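PDB 3LYE: oxaloacetate acetyl hydrolase from Cryphonectria parasitica, which is a TIM-barrel-type enzyme of the phosphoenolpyruvate phosphomutase family, built as an assembly of four chains with bound calcium ions. Local coordinates for residues K15-H18 / L19-T23; D34-S37 / A38-M42; Q70-D73 / M74-A78; V109-Y112 / I113-G116; V153-K156 / R157-R160. All blocks are in the same frame, centred on the assembly; numbering follows the deposited sequence.

Contact 1: K15-H18 / L19-T23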
loop_
_atom_site.group_PDB
_atom_site.type_symbol
_atom_site.label_atom_id
_atom_site.label_comp_id
_atom_site.label_asym_id
_atom_site.label_seq_id
_atom_site.Cartn_x
_atom_site.Cartn_y
_atom_site.Cartn_z
ATOM N N LYS A 15 -14.202 1.949 24.129
ATOM C CA LYS A 15 -13.376 2.184 25.306
ATOM C C LYS A 15 -13.082 3.646 25.557
ATOM O O LYS A 15 -13.100 4.110 26.697
ATOM C CB LYS A 15 -12.064 1.451 25.188
ATOM C CG LYS A 15 -12.186 0.001 25.219
ATOM C CD LYS A 15 -10.833 -0.616 24.882
ATOM C CE LYS A 15 -10.918 -2.081 24.967
ATOM N NZ LYS A 15 -9.584 -2.701 24.847
ATOM N N LEU A 16 -12.770 4.380 24.507
ATOM C CA LEU A 16 -12.475 5.787 24.669
ATOM C C LEU A 16 -13.741 6.538 25.087
ATOM O O LEU A 16 -13.715 7.411 25.939
ATOM C CB LEU A 16 -11.938 6.369 23.371
ATOM C CG LEU A 16 -11.633 7.849 23.406
ATOM C CD1 LEU A 16 -10.561 8.193 24.433
ATOM C CD2 LEU A 16 -11.242 8.324 22.008
ATOM N N ARG A 17 -14.857 6.174 24.486
ATOM C CA ARG A 17 -16.118 6.834 24.813
ATOM C C ARG A 17 -16.443 6.574 26.284
ATOM O O ARG A 17 -16.955 7.465 26.955
ATOM C CB ARG A 17 -17.248 6.386 23.903
ATOM C CG ARG A 17 -18.511 7.125 24.244
ATOM C CD ARG A 17 -19.474 7.117 23.153
ATOM N NE ARG A 17 -18.978 7.787 21.968
ATOM C CZ ARG A 17 -19.133 9.078 21.690
ATOM N NH1 ARG A 17 -19.722 9.903 22.548
ATOM N NH2 ARG A 17 -18.674 9.543 20.537
ATOM N N HIS A 18 -16.147 5.374 26.785
ATOM C CA HIS A 18 -16.406 5.062 28.192
ATOM C C HIS A 18 -15.551 5.990 29.085
ATOM O O HIS A 18 -16.026 6.557 30.081
ATOM C CB HIS A 18 -16.087 3.602 28.507
ATOM C CG HIS A 18 -16.089 3.307 29.969
ATOM N ND1 HIS A 18 -17.254 3.147 30.681
ATOM C CD2 HIS A 18 -15.080 3.212 30.865
ATOM C CE1 HIS A 18 -16.965 2.935 31.951
ATOM N NE2 HIS A 18 -15.652 2.971 32.091
ATOM N N LEU A 19 -14.274 6.140 28.742
ATOM C CA LEU A 19 -13.419 7.007 29.542
ATOM C C LEU A 19 -13.957 8.418 29.542
ATOM O O LEU A 19 -13.954 9.090 30.567
ATOM C CB LEU A 19 -11.989 7.030 29.009
ATOM C CG LEU A 19 -11.194 5.747 29.228
ATOM C CD1 LEU A 19 -9.847 5.797 28.527
ATOM C CD2 LEU A 19 -10.981 5.520 30.709
ATOM N N LEU A 20 -14.416 8.877 28.388
ATOM C CA LEU A 20 -14.936 10.230 28.279
ATOM C C LEU A 20 -16.253 10.507 28.992
ATOM O O LEU A 20 -16.406 11.523 29.676
ATOM C CB LEU A 20 -15.133 10.557 26.795
ATOM C CG LEU A 20 -15.490 11.979 26.359
ATOM C CD1 LEU A 20 -14.361 12.936 26.720
ATOM C CD2 LEU A 20 -15.785 12.071 24.868
ATOM N N GLU A 21 -17.183 9.579 28.869
ATOM C CA GLU A 21 -18.502 9.745 29.463
ATOM C C GLU A 21 -18.685 9.240 30.854
ATOM O O GLU A 21 -19.446 9.819 31.618
ATOM C CB GLU A 21 -19.507 8.973 28.591
ATOM C CG GLU A 21 -19.636 9.496 27.185
ATOM C CD GLU A 21 -20.645 8.743 26.354
ATOM O OE1 GLU A 21 -21.046 9.296 25.307
ATOM O OE2 GLU A 21 -21.021 7.614 26.746
ATOM N N ASN A 22 -17.964 8.186 31.201
ATOM C CA ASN A 22 -18.134 7.600 32.526
ATOM C C ASN A 22 -17.068 7.870 33.567
ATOM O O ASN A 22 -17.115 7.307 34.661
ATOM C CB ASN A 22 -18.446 6.111 32.344
ATOM C CG ASN A 22 -19.667 5.894 31.430
ATOM O OD1 ASN A 22 -20.665 6.624 31.526
ATOM N ND2 ASN A 22 -19.578 4.928 30.528
ATOM N N THR A 23 -16.125 8.743 33.232
ATOM C CA THR A 23 -15.074 9.103 34.170
ATOM C C THR A 23 -14.789 10.592 34.019
ATOM O O THR A 23 -15.228 11.224 33.058
ATOM C CB THR A 23 -13.743 8.299 33.983
ATOM O OG1 THR A 23 -12.896 8.910 32.989
ATOM C CG2 THR A 23 -14.006 6.847 33.625
#
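The backbone N of Asn22 donates to His18 O at 2.8 Å, and the side chains of the same two residues are bonded as well. Asn22 ND2 donates to His18 ND1 at 2.9 Å, which makes ND1 an acceptor here. His18 ND1 lies in the amide plane of Asn22, but ND2 stands far out of the imidazole plane, so the ring is met obliquely. Asn22 CB also packs 3.5 Å from His18 CE1.

A second i to i+4 pair joins Arg17 and Glu21. Arg17 NH1 donates to Glu21 OE1 at 3.1 Å, a salt bridge with a nearly straight N-H...O angle of 165°. The oxygen sits at the edge of the guanidinium, in its plane. The carboxylate is turned steeply against that plane, so NH1 meets OE1 from above the carboxylate. Arg17 leaves the helix with CG anti to the backbone N and then bends at chi3 (-63°). The extended Glu21 chain crosses the Arg17 stem, with Glu21 CD 3.4 Å from Arg17 CG. Outside the turn, Arg17 NE donates to Asp162 O, and Arg17 NH2 makes a salt bridge with Asp193 OD2 and also reaches Phe163 O. This should fix the rotation of the group.

Leu16 and Leu20 lie on the buried side of helix 12-22. Near the helix end, Arg242 donates to the carbonyls of Leu19 and Leu20. Leu20 rests on Pro217, while Leu16 packs on the loop residues Pro90 and Ala118 and on Val164 of strand 164-169.

Contact 2: D34-S37 / A38-M42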
loop_
_atom_site.group_PDB
_atom_site.type_symbol
_atom_site.label_atom_id
_atom_site.label_comp_id
_atom_site.label_asym_id
_atom_site.label_seq_id
_atom_site.Cartn_x
_atom_site.Cartn_y
_atom_site.Cartn_z
ATOM N N ASP A 34 4.776 5.259 14.810
ATOM C CA ASP A 34 5.202 4.029 14.159
ATOM C C ASP A 34 5.000 2.878 15.112
ATOM O O ASP A 34 4.476 3.074 16.237
ATOM C CB ASP A 34 6.635 4.118 13.636
ATOM C CG ASP A 34 7.697 3.956 14.719
ATOM O OD1 ASP A 34 8.826 3.530 14.366
ATOM O OD2 ASP A 34 7.413 4.266 15.905
ATOM N N GLY A 35 5.423 1.694 14.711
ATOM C CA GLY A 35 5.207 0.537 15.540
ATOM C C GLY A 35 6.032 0.517 16.811
ATOM O O GLY A 35 5.537 0.154 17.864
ATOM N N LEU A 36 7.273 0.971 16.718
ATOM C CA LEU A 36 8.138 0.988 17.876
ATOM C C LEU A 36 7.639 1.970 18.930
ATOM O O LEU A 36 7.532 1.640 20.103
ATOM C CB LEU A 36 9.552 1.318 17.458
ATOM C CG LEU A 36 10.571 1.319 18.592
ATOM C CD1 LEU A 36 10.726 -0.088 19.235
ATOM C CD2 LEU A 36 11.892 1.857 18.159
ATOM N N SER A 37 7.347 3.192 18.517
ATOM C CA SER A 37 6.860 4.188 19.464
ATOM C C SER A 37 5.525 3.724 20.082
ATOM O O SER A 37 5.315 3.831 21.294
ATOM C CB SER A 37 6.708 5.575 18.835
ATOM O OG SER A 37 5.905 5.534 17.678
ATOM N N ALA A 38 4.626 3.184 19.276
ATOM C CA ALA A 38 3.360 2.705 19.805
ATOM C C ALA A 38 3.546 1.535 20.778
ATOM O O ALA A 38 2.945 1.498 21.864
ATOM C CB ALA A 38 2.435 2.297 18.673
ATOM N N ARG A 39 4.392 0.580 20.408
ATOM C CA ARG A 39 4.635 -0.574 21.278
ATOM C C ARG A 39 5.264 -0.135 22.605
ATOM O O ARG A 39 5.002 -0.729 23.641
ATOM C CB ARG A 39 5.551 -1.574 20.574
ATOM C CG ARG A 39 4.877 -2.414 19.503
ATOM C CD ARG A 39 3.889 -3.421 20.063
ATOM N NE ARG A 39 3.602 -4.421 19.046
ATOM C CZ ARG A 39 2.817 -5.470 19.230
ATOM N NH1 ARG A 39 2.652 -6.315 18.235
ATOM N NH2 ARG A 39 2.206 -5.656 20.392
ATOM N N THR A 40 6.087 0.902 22.556
ATOM C CA THR A 40 6.733 1.383 23.781
ATOM C C THR A 40 5.683 2.016 24.709
ATOM O O THR A 40 5.662 1.788 25.918
ATOM C CB THR A 40 7.880 2.339 23.503
ATOM O OG1 THR A 40 8.832 1.702 22.648
ATOM C CG2 THR A 40 8.630 2.704 24.752
ATOM N N ALA A 41 4.800 2.826 24.150
ATOM C CA ALA A 41 3.731 3.433 24.941
ATOM C C ALA A 41 2.855 2.339 25.558
ATOM O O ALA A 41 2.393 2.457 26.684
ATOM C CB ALA A 41 2.918 4.360 24.092
ATOM N N MET A 42 2.625 1.264 24.804
ATOM C CA MET A 42 1.824 0.128 25.280
ATOM C C MET A 42 2.538 -0.587 26.426
ATOM O O MET A 42 1.919 -0.897 27.434
ATOM C CB MET A 42 1.538 -0.858 24.146
ATOM C CG MET A 42 0.637 -0.277 23.079
ATOM S SD MET A 42 0.658 -1.148 21.481
ATOM C CE MET A 42 -0.191 -2.648 21.871
#
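Asp34 is the N-cap of helix 35-43: it caps the helix through Ser37, and its O accepts from Ala38 N. The helix belongs to the beta-alpha-beta unit of strand 27-32, helix 35-43 and strand 49-51. Asp34 OD2 accepts from Ser37 N at 2.8 Å, on the syn side but tilted out of the carboxylate plane. The same oxygen takes Ser37 OG at 2.7 Å. Ser37 OG stands between its backbone N and carbonyl carbon (chi1 54°), which turns it back to the cap. Asp34 OD1 hydrogen-bonds to Ser59 OG of the second subunit.

The loose side is at Met42, which is partly exposed and does not touch 34-37. Ala41 packs mainly on Val32 and Leu49 of the two flanking strands.

The tight part lies between. Ala38 CB is 3.3 Å from Asp34 O, and Arg39 CG is 3.1 Å from Gly35 O. Beyond this close stem the Arg39 chain bends at chi2 (-69°), and its end leads away: Arg39 NE hydrogen-bonds to Gly62 O of the second subunit.

Thr40 grips Leu36 O twice. Its N and its OG1 each donate at 2.9 Å to Leu36 O, from opposite faces of the carbonyl plane.

Contact 3: Q70-D73 / M74-A78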
loop_
_atom_site.group_PDB
_atom_site.type_symbol
_atom_site.label_atom_id
_atom_site.label_comp_id
_atom_site.label_asym_id
_atom_site.label_seq_id
_atom_site.Cartn_x
_atom_site.Cartn_y
_atom_site.Cartn_z
ATOM N N GLN A 70 -1.541 11.493 2.780
ATOM C CA GLN A 70 -2.952 11.546 2.384
ATOM C C GLN A 70 -3.692 10.419 3.098
ATOM O O GLN A 70 -3.139 9.768 4.014
ATOM C CB GLN A 70 -3.115 11.528 0.866
ATOM C CG GLN A 70 -2.318 12.661 0.217
ATOM C CD GLN A 70 -2.641 12.922 -1.219
ATOM O OE1 GLN A 70 -2.924 14.050 -1.627
ATOM N NE2 GLN A 70 -2.518 11.937 -2.002
ATOM N N LEU A 71 -4.928 10.168 2.718
ATOM C CA LEU A 71 -5.700 9.148 3.407
ATOM C C LEU A 71 -5.030 7.794 3.489
ATOM O O LEU A 71 -5.008 7.189 4.556
ATOM C CB LEU A 71 -7.106 8.996 2.815
ATOM C CG LEU A 71 -7.947 7.872 3.433
ATOM C CD1 LEU A 71 -8.115 8.084 4.905
ATOM C CD2 LEU A 71 -9.284 7.799 2.718
ATOM N N HIS A 72 -4.459 7.309 2.397
ATOM C CA HIS A 72 -3.856 6.010 2.434
ATOM C C HIS A 72 -2.781 5.893 3.497
ATOM O O HIS A 72 -2.727 4.905 4.234
ATOM C CB HIS A 72 -3.263 5.634 1.046
ATOM C CG HIS A 72 -2.327 4.458 1.086
ATOM N ND1 HIS A 72 -0.967 4.591 1.274
ATOM C CD2 HIS A 72 -2.565 3.129 1.000
ATOM C CE1 HIS A 72 -0.409 3.392 1.286
ATOM N NE2 HIS A 72 -1.358 2.489 1.112
ATOM N N ASP A 73 -1.895 6.875 3.553
ATOM C CA ASP A 73 -0.816 6.853 4.529
ATOM C C ASP A 73 -1.283 6.877 5.968
ATOM O O ASP A 73 -0.783 6.184 6.846
ATOM C CB ASP A 73 0.102 8.050 4.291
ATOM C CG ASP A 73 0.520 8.171 2.845
ATOM O OD1 ASP A 73 1.356 7.364 2.432
ATOM O OD2 ASP A 73 0.061 9.117 2.157
ATOM N N MET A 74 -2.242 7.753 6.194
ATOM C CA MET A 74 -2.799 7.907 7.534
ATOM C C MET A 74 -3.584 6.710 7.996
ATOM O O MET A 74 -3.395 6.240 9.114
ATOM C CB MET A 74 -3.618 9.202 7.594
ATOM C CG MET A 74 -2.783 10.449 7.367
ATOM S SD MET A 74 -1.537 10.804 8.616
ATOM C CE MET A 74 -2.620 11.308 9.958
ATOM N N ARG A 75 -4.435 6.188 7.134
ATOM C CA ARG A 75 -5.203 5.030 7.513
ATOM C C ARG A 75 -4.273 3.837 7.700
ATOM O O ARG A 75 -4.448 3.065 8.626
ATOM C CB ARG A 75 -6.260 4.698 6.459
ATOM C CG ARG A 75 -7.130 3.532 6.887
ATOM C CD ARG A 75 -7.579 2.605 5.827
ATOM N NE ARG A 75 -8.287 1.471 6.437
ATOM C CZ ARG A 75 -8.744 0.415 5.774
ATOM N NH1 ARG A 75 -9.354 -0.604 6.398
ATOM N NH2 ARG A 75 -8.597 0.378 4.464
ATOM N N ASP A 76 -3.295 3.665 6.820
ATOM C CA ASP A 76 -2.419 2.518 6.995
ATOM C C ASP A 76 -1.679 2.557 8.310
ATOM O O ASP A 76 -1.546 1.535 8.987
ATOM C CB ASP A 76 -1.436 2.403 5.840
ATOM C CG ASP A 76 -2.075 1.781 4.605
ATOM O OD1 ASP A 76 -1.350 1.605 3.609
ATOM O OD2 ASP A 76 -3.293 1.476 4.642
ATOM N N ASN A 77 -1.170 3.720 8.704
ATOM C CA ASN A 77 -0.442 3.796 9.962
ATOM C C ASN A 77 -1.380 3.612 11.143
ATOM O O ASN A 77 -1.029 2.953 12.110
ATOM C CB ASN A 77 0.324 5.111 10.039
ATOM C CG ASN A 77 1.602 5.016 10.846
ATOM O OD1 ASN A 77 2.286 3.996 10.835
ATOM N ND2 ASN A 77 1.953 6.094 11.500
ATOM N N ALA A 78 -2.569 4.179 11.074
ATOM C CA ALA A 78 -3.516 4.057 12.169
ATOM C C ALA A 78 -4.035 2.640 12.316
ATOM O O ALA A 78 -4.205 2.167 13.409
ATOM C CB ALA A 78 -4.666 5.056 11.998
#
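The first turns of helix 71-82 form this contact, with Gln70 at the N-cap and His72 set against Asp76 one turn on. Asp73 reaches back to the helix start. Its OD2 accepts from Gln70 N at 2.9 Å through the anti lone pair, and the bond is practically straight at 179°. Asp73 CG lies beside its own backbone N (chi1 -50°), which aims the carboxylate at the N-cap. Gln70 O in turn accepts from Met74 N at 3.1 Å.

His72 and Asp76 meet in a different way. Asp76 OD1 lies over one face of the imidazole, nearest NE2, while Asp76 CG is offset towards the rim. The carboxylate plane is turned 70° from the ring. The 2.6 Å between His72 NE2 and Asp76 OD1 is unusually short for a pair that is not a hydrogen bond, and its exact value is doubtful. The backbone bond from Asp76 N to His72 O, 2.9 Å, ties the same two residues. The His72 ring also stacks on His72 of the third subunit.

Leu71 CD1 touches Arg75 CB at 4.2 Å. The Arg75 guanidinium leads away: NE hydrogen-bonds to Ser115 OG, and NH2 forms a salt bridge to Asp79 of the fourth subunit.

Met74 and Asn77 pack on Met51 of strand 49-51 and on helix 53-61. On another side, Leu71 meets Met104 and Thr108 of helix 102-114, while Met74 touches Tyr112 of that helix.

Contact 4: V109-Y112 / I113-G116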
loop_
_atom_site.group_PDB
_atom_site.type_symbol
_atom_site.label_atom_id
_atom_site.label_comp_id
_atom_site.label_asym_id
_atom_site.label_seq_id
_atom_site.Cartn_x
_atom_site.Cartn_y
_atom_site.Cartn_z
ATOM N N VAL A 109 -13.483 8.945 7.756
ATOM C CA VAL A 109 -14.087 8.509 8.986
ATOM C C VAL A 109 -14.464 7.030 8.884
ATOM O O VAL A 109 -14.235 6.282 9.824
ATOM C CB VAL A 109 -15.299 9.422 9.368
ATOM C CG1 VAL A 109 -16.032 8.827 10.581
ATOM C CG2 VAL A 109 -14.807 10.829 9.661
ATOM N N GLU A 110 -15.060 6.624 7.761
ATOM C CA GLU A 110 -15.457 5.237 7.601
ATOM C C GLU A 110 -14.242 4.327 7.700
ATOM O O GLU A 110 -14.305 3.288 8.345
ATOM C CB GLU A 110 -16.127 5.115 6.256
ATOM C CG GLU A 110 -16.499 3.728 5.827
ATOM C CD GLU A 110 -17.131 3.758 4.452
ATOM O OE1 GLU A 110 -16.689 4.591 3.604
ATOM O OE2 GLU A 110 -18.052 2.965 4.228
ATOM N N HIS A 111 -13.157 4.670 7.006
ATOM C CA HIS A 111 -11.943 3.854 7.024
ATOM C C HIS A 111 -11.313 3.785 8.423
ATOM O O HIS A 111 -10.867 2.736 8.865
ATOM C CB HIS A 111 -10.957 4.343 5.971
ATOM C CG HIS A 111 -11.349 3.953 4.583
ATOM N ND1 HIS A 111 -10.467 3.408 3.686
ATOM C CD2 HIS A 111 -12.538 4.012 3.942
ATOM C CE1 HIS A 111 -11.094 3.128 2.559
ATOM N NE2 HIS A 111 -12.360 3.455 2.697
ATOM N N TYR A 112 -11.311 4.911 9.119
ATOM C CA TYR A 112 -10.772 4.949 10.474
ATOM C C TYR A 112 -11.640 4.036 11.353
ATOM O O TYR A 112 -11.128 3.233 12.145
ATOM C CB TYR A 112 -10.720 6.365 11.037
ATOM C CG TYR A 112 -9.491 7.176 10.680
ATOM C CD1 TYR A 112 -8.775 6.955 9.493
ATOM C CD2 TYR A 112 -9.086 8.193 11.510
ATOM C CE1 TYR A 112 -7.680 7.737 9.183
ATOM C CE2 TYR A 112 -8.004 8.969 11.210
ATOM C CZ TYR A 112 -7.290 8.728 10.042
ATOM O OH TYR A 112 -6.202 9.528 9.738
ATOM N N ILE A 113 -12.951 4.170 11.247
ATOM C CA ILE A 113 -13.841 3.337 12.043
ATOM C C ILE A 113 -13.608 1.843 11.789
ATOM O O ILE A 113 -13.494 1.052 12.733
ATOM C CB ILE A 113 -15.317 3.727 11.791
ATOM C CG1 ILE A 113 -15.618 5.044 12.528
ATOM C CG2 ILE A 113 -16.317 2.660 12.249
ATOM C CD1 ILE A 113 -16.936 5.671 12.152
ATOM N N ARG A 114 -13.572 1.470 10.515
ATOM C CA ARG A 114 -13.339 0.086 10.087
ATOM C C ARG A 114 -12.021 -0.455 10.612
ATOM O O ARG A 114 -11.897 -1.654 10.891
ATOM C CB ARG A 114 -13.282 -0.003 8.526
ATOM C CG ARG A 114 -14.626 0.031 7.923
ATOM C CD ARG A 114 -14.645 0.296 6.433
ATOM N NE ARG A 114 -13.627 -0.397 5.689
ATOM C CZ ARG A 114 -13.307 -0.128 4.438
ATOM N NH1 ARG A 114 -12.310 -0.806 3.876
ATOM N NH2 ARG A 114 -13.989 0.784 3.755
ATOM N N SER A 115 -11.040 0.435 10.691
ATOM C CA SER A 115 -9.700 0.087 11.150
ATOM C C SER A 115 -9.530 0.090 12.662
ATOM O O SER A 115 -8.421 -0.005 13.160
ATOM C CB SER A 115 -8.661 1.017 10.526
ATOM O OG SER A 115 -8.482 0.748 9.144
ATOM N N GLY A 116 -10.618 0.210 13.404
ATOM C CA GLY A 116 -10.559 0.179 14.854
ATOM C C GLY A 116 -10.072 1.432 15.531
ATOM O O GLY A 116 -9.793 1.398 16.721
#
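Val109 and Ile113 pack against each other one turn apart near the end of helix 102-114, which a Schellman motif closes. This helix belongs to the beta-alpha-beta unit of strand 91-94, helix 102-114 and strand 119-122.

The apolar contact is made by the branch ends: Val109 CG1 lies 3.6 Å from Ile113 CD1. Ile113 carries CG1 anti to its carbonyl carbon (chi1 -75°), and this sends CD1 back along the helix. Val109 also packs on Ala152 and Thr155 of helix 142-158.

The Arg114 guanidinium lies over one face of the His111 imidazole, offset towards the rim. The two side chains run alongside each other, with their planes 48° apart. Arg114 NH2 is 3.3 Å from His111 NE2. Glu110 lies at the guanidinium edge, but its OE2 stays 4.6 Å from Arg114 NH2. Its contact is instead through the aliphatic stems, Glu110 CG to Arg114 CD at 3.9 Å. Arg114 NH1 makes its salt bridge with Asp79 OD1 of the fourth subunit.

Polar bonds hold the turn and then end it. Ile113 N and Arg114 N donate to Val109 O and Glu110 O. Ser115 N donates to His111 O at 2.9 Å. Besides its Arg75 partner, Ser115 OG hydrogen-bonds with Asp79 OD2 of the same chain, and Tyr112 OH with Asp94 O. Gly116 has positive phi (77°) as the C-prime residue of the Schellman motif. Val117 N pairs with Tyr112 O, and Gly116 N donates to Ile113 O at 3.1 Å.

Contact 5: V153-K156 / R157-R160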
loop_
_atom_site.group_PDB
_atom_site.type_symbol
_atom_site.label_atom_id
_atom_site.label_comp_id
_atom_site.label_asym_id
_atom_site.label_seq_id
_atom_site.Cartn_x
_atom_site.Cartn_y
_atom_site.Cartn_z
ATOM N N VAL A 153 -19.788 13.425 11.201
ATOM C CA VAL A 153 -20.786 13.000 12.149
ATOM C C VAL A 153 -21.802 12.085 11.477
ATOM O O VAL A 153 -22.180 11.051 12.030
ATOM C CB VAL A 153 -21.462 14.208 12.803
ATOM C CG1 VAL A 153 -22.681 13.782 13.619
ATOM C CG2 VAL A 153 -20.501 14.920 13.687
ATOM N N ALA A 154 -22.271 12.452 10.294
ATOM C CA ALA A 154 -23.243 11.598 9.620
ATOM C C ALA A 154 -22.673 10.211 9.392
ATOM O O ALA A 154 -23.419 9.217 9.456
ATOM C CB ALA A 154 -23.693 12.206 8.303
ATOM N N THR A 155 -21.386 10.139 9.054
ATOM C CA THR A 155 -20.762 8.848 8.826
ATOM C C THR A 155 -20.705 7.991 10.079
ATOM O O THR A 155 -21.068 6.805 10.042
ATOM C CB THR A 155 -19.345 9.014 8.280
ATOM O OG1 THR A 155 -19.386 9.720 7.046
ATOM C CG2 THR A 155 -18.664 7.662 8.019
ATOM N N LYS A 156 -20.260 8.575 11.178
ATOM C CA LYS A 156 -20.174 7.809 12.416
ATOM C C LYS A 156 -21.557 7.320 12.829
ATOM O O LYS A 156 -21.696 6.202 13.317
ATOM C CB LYS A 156 -19.408 8.546 13.505
ATOM C CG LYS A 156 -20.093 9.603 14.254
ATOM C CD LYS A 156 -19.141 10.574 14.974
ATOM C CE LYS A 156 -19.838 11.581 15.905
ATOM N NZ LYS A 156 -20.216 11.068 17.292
ATOM N N ARG A 157 -22.591 8.130 12.602
ATOM C CA ARG A 157 -23.952 7.729 12.933
ATOM C C ARG A 157 -24.454 6.607 12.013
ATOM O O ARG A 157 -25.053 5.618 12.488
ATOM C CB ARG A 157 -24.871 8.931 12.831
ATOM C CG ARG A 157 -24.695 9.862 13.994
ATOM C CD ARG A 157 -25.566 11.132 13.894
ATOM N NE ARG A 157 -26.971 10.860 13.508
ATOM C CZ ARG A 157 -27.929 10.433 14.324
ATOM N NH1 ARG A 157 -29.141 10.193 13.841
ATOM N NH2 ARG A 157 -27.694 10.247 15.615
ATOM N N ARG A 158 -24.207 6.718 10.707
ATOM C CA ARG A 158 -24.644 5.703 9.734
ATOM C C ARG A 158 -24.011 4.354 10.055
ATOM O O ARG A 158 -24.640 3.295 9.905
ATOM C CB ARG A 158 -24.240 6.205 8.351
ATOM C CG ARG A 158 -24.500 5.373 7.167
ATOM C CD ARG A 158 -24.422 6.297 5.896
ATOM N NE ARG A 158 -23.064 6.815 5.652
ATOM C CZ ARG A 158 -22.627 8.092 5.644
ATOM N NH1 ARG A 158 -23.381 9.165 5.870
ATOM N NH2 ARG A 158 -21.346 8.299 5.373
ATOM N N LEU A 159 -22.785 4.385 10.547
ATOM C CA LEU A 159 -22.052 3.157 10.895
ATOM C C LEU A 159 -22.314 2.673 12.317
ATOM O O LEU A 159 -21.657 1.730 12.762
ATOM C CB LEU A 159 -20.560 3.359 10.649
ATOM C CG LEU A 159 -20.269 3.660 9.190
ATOM C CD1 LEU A 159 -18.774 3.909 8.972
ATOM C CD2 LEU A 159 -20.732 2.604 8.236
ATOM N N ARG A 160 -23.177 3.370 13.061
ATOM C CA ARG A 160 -23.518 2.974 14.426
ATOM C C ARG A 160 -22.288 2.786 15.296
ATOM O O ARG A 160 -22.199 1.885 16.105
ATOM C CB ARG A 160 -24.403 1.716 14.337
ATOM C CG ARG A 160 -25.681 2.129 13.556
ATOM C CD ARG A 160 -26.779 1.111 13.313
ATOM N NE ARG A 160 -26.664 -0.145 14.013
ATOM C CZ ARG A 160 -27.094 -1.301 13.510
ATOM N NH1 ARG A 160 -26.955 -2.422 14.224
ATOM N NH2 ARG A 160 -27.640 -1.329 12.289
#
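The guanidinium of Arg158 lies with one face over the backbone of Thr155, whose CA is 3.5 Å from the plane and offset towards the rim. Ala154 O lies over a face as well, 3.6 Å from Arg158 NH1. At the NH2 end, Arg158 NH2 comes to 2.9 Å from Thr155 OG1. The arginine folds back onto its own helix because its chain bends at chi3 (67°) after an extended start. Thr155 OG1 is bonded to Ala151 O, one turn earlier.

Two packing contacts accompany this. The Thr155 and Leu159 side chains lie alongside each other, and Thr155 CG2 and Leu159 CD1 come to 3.9 Å. Val153 CG1 touches the aliphatic Arg157 CD, also at 3.9 Å, while the end of Arg157 leads away from the turn. The fourth subunit packs on Arg158 through Val294 and on Leu159 through Phe10.

The backbone carries the last regular bonds of helix 142-158: Arg157 N to Val153 O, Arg158 N to Ala154 O, and Leu159 N to Thr155 O. Arg160 then has positive phi (53°) in a Schellman motif, and its N donates to Arg157 O at 3.0 Å.

Lys156 NZ forms a salt bridge with Asp193. Thr155 and Leu159 face helix 102-114, where Thr155 meets Ala106 and both reach Glu110. Val153 and Lys156 instead cover Leu165 of strand 164-169.

The five contacts follow in series along the chain, each on one helix or at its end: 12-22, 35-43, 71-82, 102-114 and 142-158. All belong to the TIM-barrel-type fold with its parallel strands. Contacts 3, 4 and 5 form a connected row: the centres of contacts 3 and 4, and of contacts 4 and 5, are about 11 Å apart, and both pairs touch. Contacts 1 and 5, with centres about 19 Å apart, meet through Arg17 and Lys156, whose like charges are brought together by salt bridges to Asp193. Contact 2 faces the second subunit, contacts 3, 4 and 5 the fourth, and contact 3 also the third. Contacts 2 to 5 thus join barrel packing to assembly.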